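Local structure of ABC-type branched-chain amino acid transport systems periplasmic component-like protein (Thermomonospora curvata, 4N03) at residues A[21-27]-A[332-336]; A[68-72]-A[325-329]. The protein probably serves as the extracytoplasmic substrate-binding component of an ABC transporter, capturing a fatty acid for uptake. Where two conformers were deposited one is given. Numbering follows the deposited sequence.

Interaction 1 of 2, residues A[21-27]-A[332-336]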
loop_
_atom_site.group_PDB
_atom_site.type_symbol
_atom_site.label_atom_id
_atom_site.label_comp_id
_atom_site.label_asym_id
_atom_site.label_seq_id
_atom_site.Cartn_x
_atom_site.Cartn_y
_atom_site.Cartn_z
ATOM N N ASP A 21 -15.390 -21.484 25.625
ATOM C CA ASP A 21 -16.398 -20.470 25.522
ATOM C C ASP A 21 -17.396 -20.751 24.382
ATOM O O ASP A 21 -18.211 -19.895 24.081
ATOM C CB ASP A 21 -15.749 -19.080 25.369
ATOM C CG ASP A 21 -14.870 -18.975 24.158
ATOM O OD1 ASP A 21 -14.628 -19.981 23.424
ATOM O OD2 ASP A 21 -14.401 -17.834 23.943
ATOM N N GLY A 22 -17.308 -21.931 23.763
ATOM C CA GLY A 22 -18.178 -22.281 22.620
ATOM C C GLY A 22 -17.792 -21.677 21.265
ATOM O O GLY A 22 -18.536 -21.830 20.278
ATOM N N VAL A 23 -16.639 -21.050 21.188
ATOM C CA VAL A 23 -16.192 -20.427 19.962
ATOM C C VAL A 23 -15.408 -21.436 19.140
ATOM O O VAL A 23 -14.465 -22.052 19.596
ATOM C CB VAL A 23 -15.358 -19.161 20.267
ATOM C CG1 VAL A 23 -14.741 -18.613 18.993
ATOM C CG2 VAL A 23 -16.188 -18.138 21.022
ATOM N N LYS A 24 -15.819 -21.591 17.875
ATOM C CA LYS A 24 -15.095 -22.452 16.958
ATOM C C LYS A 24 -13.716 -21.867 16.649
ATOM O O LYS A 24 -13.567 -20.673 16.475
ATOM C CB LYS A 24 -15.882 -22.647 15.658
ATOM C CG LYS A 24 -17.197 -23.396 15.798
ATOM C CD LYS A 24 -18.006 -23.323 14.505
ATOM C CE LYS A 24 -19.380 -23.949 14.620
ATOM N NZ LYS A 24 -20.254 -23.361 13.572
ATOM N N GLN A 25 -12.710 -22.737 16.646
ATOM C CA GLN A 25 -11.323 -22.315 16.525
ATOM C C GLN A 25 -10.684 -22.892 15.255
ATOM O O GLN A 25 -10.444 -24.069 15.180
ATOM C CB GLN A 25 -10.546 -22.751 17.771
ATOM C CG GLN A 25 -11.126 -22.188 19.079
ATOM C CD GLN A 25 -10.439 -22.627 20.370
ATOM O OE1 GLN A 25 -10.617 -21.946 21.371
ATOM N NE2 GLN A 25 -9.740 -23.709 20.390
ATOM N N GLY A 26 -10.321 -22.015 14.328
ATOM C CA GLY A 26 -9.614 -22.441 13.131
ATOM C C GLY A 26 -8.135 -22.527 13.357
ATOM O O GLY A 26 -7.637 -22.434 14.499
ATOM N N PRO A 27 -7.382 -22.705 12.275
ATOM C CA PRO A 27 -5.908 -22.700 12.390
ATOM C C PRO A 27 -5.389 -21.442 13.069
ATOM O O PRO A 27 -5.873 -20.355 12.830
ATOM C CB PRO A 27 -5.445 -22.820 10.927
ATOM C CG PRO A 27 -6.609 -23.306 10.185
ATOM C CD PRO A 27 -7.837 -22.839 10.883
ATOM N N LYS A 332 -19.401 -16.644 17.441
ATOM C CA LYS A 332 -18.787 -17.847 17.968
ATOM C C LYS A 332 -18.059 -18.669 16.915
ATOM O O LYS A 332 -18.067 -19.908 16.931
ATOM C CB LYS A 332 -19.803 -18.657 18.755
ATOM C CG LYS A 332 -20.295 -17.901 19.974
ATOM C CD LYS A 332 -20.718 -18.859 21.064
ATOM C CE LYS A 332 -21.212 -18.091 22.265
ATOM N NZ LYS A 332 -20.123 -17.394 23.002
ATOM N N ASP A 333 -17.362 -17.947 16.039
ATOM C CA ASP A 333 -16.810 -18.572 14.833
ATOM C C ASP A 333 -15.499 -17.980 14.394
ATOM O O ASP A 333 -15.428 -17.229 13.409
ATOM C CB ASP A 333 -17.866 -18.513 13.717
ATOM C CG ASP A 333 -17.545 -19.369 12.523
ATOM O OD1 ASP A 333 -16.627 -20.209 12.571
ATOM O OD2 ASP A 333 -18.258 -19.217 11.515
ATOM N N LEU A 334 -14.431 -18.305 15.129
ATOM C CA LEU A 334 -13.074 -17.898 14.766
ATOM C C LEU A 334 -12.413 -18.934 13.863
ATOM O O LEU A 334 -11.312 -19.397 14.091
ATOM C CB LEU A 334 -12.227 -17.611 16.019
ATOM C CG LEU A 334 -12.594 -16.391 16.860
ATOM C CD1 LEU A 334 -11.754 -16.344 18.133
ATOM C CD2 LEU A 334 -12.339 -15.138 16.063
ATOM N N THR A 335 -13.100 -19.232 12.775
ATOM C CA THR A 335 -12.618 -20.054 11.670
ATOM C C THR A 335 -12.346 -19.143 10.516
ATOM O O THR A 335 -12.715 -17.979 10.497
ATOM C CB THR A 335 -13.641 -21.110 11.296
ATOM O OG1 THR A 335 -14.812 -20.459 10.778
ATOM C CG2 THR A 335 -13.979 -21.997 12.476
ATOM N N ARG A 336 -11.691 -19.698 9.494
ATOM C CA ARG A 336 -11.424 -18.898 8.313
ATOM C C ARG A 336 -12.711 -18.478 7.589
ATOM O O ARG A 336 -12.822 -17.346 7.167
ATOM C CB ARG A 336 -10.477 -19.641 7.391
ATOM C CG ARG A 336 -9.092 -19.647 8.046
ATOM C CD ARG A 336 -8.044 -20.077 7.086
ATOM N NE ARG A 336 -6.745 -20.064 7.717
ATOM C CZ ARG A 336 -5.781 -20.889 7.370
ATOM N NH1 ARG A 336 -5.965 -21.748 6.349
ATOM N NH2 ARG A 336 -4.636 -20.884 8.026
HETATM O O HOH W 1 -20.788 -20.835 12.542
#
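A two-stranded parallel beta ladder forms here between the N-terminal arm of the chain, residues 21-27, and residues 332-336, which follow directly on a long helix of a periplasmic-binding-protein fold. Lys24 pairs with Asp333 and Gln25 with Leu334. Lys24 N donates to Lys332 O (3.0 Å, nearly linear), Lys24 O receives a weak, bent bond from Leu334 N (2.9 Å), and Gly26 N donates to Leu334 O (2.8 Å). Lys24 thus spans the residues flanking Asp333, the usual pattern of parallel strands.

Lys332 has the most surface covered. With positive phi it is the C-prime residue of the Schellman motif that ends helix 309-330, so the chain turns from helix straight into strand. Its aliphatic part runs back along Gly22 and Val23, with Lys332 CB 3.7 Å from Gly22 O, and its NZ makes a weak hydrogen bond to Asp21 O (3.3 Å). Asp21 also closes an Asx turn onto Val23 N, while its carboxylate forms a salt bridge with Arg73.

Lys24 comes next, on the same face of the ladder as Asp333. Its CB meets Thr335 CG2 at 3.8 Å, and its ammonium reaches Asp333 OD2 through a water whose second bond is weak. Val23 CG1 packs on Leu334 CG at 3.8 Å. At the far end Pro27 CB covers one face of the Arg336 guanidinium, which is held by carbonyls including that of Val100. Thr335 N-caps the following helix, and its OG1 donates to Asp333 OD1 at 2.6 Å.

Interaction 2 of 2, residues A[68-72]-A[325-329]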
loop_
_atom_site.group_PDB
_atom_site.type_symbol
_atom_site.label_atom_id
_atom_site.label_comp_id
_atom_site.label_asym_id
_atom_site.label_seq_id
_atom_site.Cartn_x
_atom_site.Cartn_y
_atom_site.Cartn_z
ATOM N N GLY A 68 -7.985 -6.669 26.773
ATOM C CA GLY A 68 -8.523 -8.023 26.972
ATOM C C GLY A 68 -8.524 -8.916 25.739
ATOM O O GLY A 68 -9.054 -10.020 25.814
ATOM N N GLY A 69 -7.848 -8.500 24.674
ATOM C CA GLY A 69 -7.815 -9.288 23.453
ATOM C C GLY A 69 -9.156 -9.313 22.759
ATOM O O GLY A 69 -9.933 -8.398 22.849
ATOM N N VAL A 70 -9.384 -10.360 21.979
ATOM C CA VAL A 70 -10.629 -10.605 21.206
ATOM C C VAL A 70 -11.213 -11.924 21.674
ATOM O O VAL A 70 -10.507 -12.939 21.680
ATOM C CB VAL A 70 -10.416 -10.696 19.679
ATOM C CG1 VAL A 70 -11.726 -10.982 18.986
ATOM C CG2 VAL A 70 -9.828 -9.382 19.187
ATOM N N CYS A 71 -12.463 -11.922 22.122
ATOM C CA CYS A 71 -13.075 -13.199 22.521
ATOM C C CYS A 71 -12.221 -13.790 23.681
ATOM O O CYS A 71 -12.086 -14.997 23.790
ATOM C CB CYS A 71 -13.242 -14.129 21.235
ATOM S SG CYS A 71 -14.989 -14.524 20.892
ATOM N N GLY A 72 -11.615 -12.929 24.527
ATOM C CA GLY A 72 -10.737 -13.353 25.602
ATOM C C GLY A 72 -9.408 -13.971 25.201
ATOM O O GLY A 72 -8.680 -14.587 26.032
ATOM N N LEU A 325 -12.325 -9.917 13.389
ATOM C CA LEU A 325 -12.198 -10.895 14.449
ATOM C C LEU A 325 -13.278 -10.712 15.523
ATOM O O LEU A 325 -13.828 -11.675 16.018
ATOM C CB LEU A 325 -10.817 -10.817 15.117
ATOM C CG LEU A 325 -9.613 -11.324 14.303
ATOM C CD1 LEU A 325 -8.309 -10.831 14.903
ATOM C CD2 LEU A 325 -9.643 -12.844 14.252
ATOM N N GLU A 326 -13.575 -9.467 15.849
ATOM C CA GLU A 326 -14.595 -9.182 16.850
ATOM C C GLU A 326 -15.983 -9.631 16.380
ATOM O O GLU A 326 -16.757 -10.203 17.184
ATOM C CB GLU A 326 -14.598 -7.702 17.186
ATOM C CG GLU A 326 -13.396 -7.270 18.007
ATOM C CD GLU A 326 -13.340 -5.766 18.210
ATOM O OE1 GLU A 326 -13.986 -5.029 17.443
ATOM O OE2 GLU A 326 -12.654 -5.333 19.160
ATOM N N LYS A 327 -16.318 -9.413 15.112
ATOM C CA LYS A 327 -17.615 -9.852 14.588
ATOM C C LYS A 327 -17.661 -11.379 14.529
ATOM O O LYS A 327 -18.671 -12.022 14.873
ATOM C CB LYS A 327 -17.862 -9.254 13.204
ATOM C CG LYS A 327 -18.298 -7.788 13.117
ATOM C CD LYS A 327 -18.470 -7.403 11.648
ATOM C CE LYS A 327 -18.541 -5.912 11.399
ATOM N NZ LYS A 327 -17.183 -5.330 11.324
ATOM N N ALA A 328 -16.567 -12.005 14.092
ATOM C CA ALA A 328 -16.514 -13.459 14.060
ATOM C C ALA A 328 -16.646 -14.087 15.435
ATOM O O ALA A 328 -17.327 -15.082 15.629
ATOM C CB ALA A 328 -15.250 -13.899 13.364
ATOM N N CYS A 329 -15.975 -13.495 16.429
ATOM C CA CYS A 329 -16.100 -13.866 17.841
ATOM C C CYS A 329 -17.541 -13.853 18.292
ATOM O O CYS A 329 -18.008 -14.791 18.970
ATOM C CB CYS A 329 -15.299 -12.825 18.730
ATOM S SG CYS A 329 -15.756 -12.703 20.460
#
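Residues 68-72 are a glycine-rich turn with no regular secondary structure, set against the side of a helical turn, 325-329. Gly68, with positive phi, is the C-prime residue of the Schellman motif that terminates helix 47-66; Gly69 and Gly72 also adopt positive phi, and so does Cys71, which is not a glycine. The other segment is regular alpha-helix, its Cys329 N bonded to Leu325 O at 2.8 Å. The backbones stay apart, at 6.1 Å between the CA atoms of Val70 and Glu326 and 5.6 Å between those of Cys71 and Cys329, so the turn reaches the helix through side chains, Val70 touching main chain as well.

The main link is the disulfide between Cys71 and Cys329, with SG to SG at 2.0 Å and a chi3 of 87°, close to the relaxed value near 90°. It covalently joins the turn to the helix near its C-terminal end. Beside it Val70 points toward the helix and places CG1 over one helical turn, 4.0 Å from Leu325 CB, 4.0 Å from Cys329 CB and 3.7 Å from Leu325 O. The aliphatic part of Glu326 borders this patch, its CG 4.2 Å from Val70 CG1.

The contact ties the connection between helix 47-66 and strand 74-81 to helix 309-330, in the lobe of the periplasmic-binding-protein fold built on the four-stranded parallel sheet. Around it, Cys71 touches Val23 of the N-terminal arm and Leu334 of strand 333-334, while Leu325 also packs on Leu334 and on Leu339 of helix 336-343.

The contacts lie side by side at the periphery of one lobe, their centres about 10 Å apart. Along the chain interaction 2 is nested within interaction 1, in the order 21-27, 68-72, 325-329, 332-336. Helix 309-330 supplies one side of interaction 2 and leads into strand 333-334 of interaction 1; Asp333 N to Ala328 O, at 2.9 Å a probable hydrogen bond, spans that junction. Val23 CG2 rests 3.8 Å from Cys71 SG, bringing the arm against the disulfide. Together they attach the N-terminal arm and the turn before strand 74-81, an edge strand of the four-stranded parallel sheet, to the same late part of the chain, one noncovalently and one covalently.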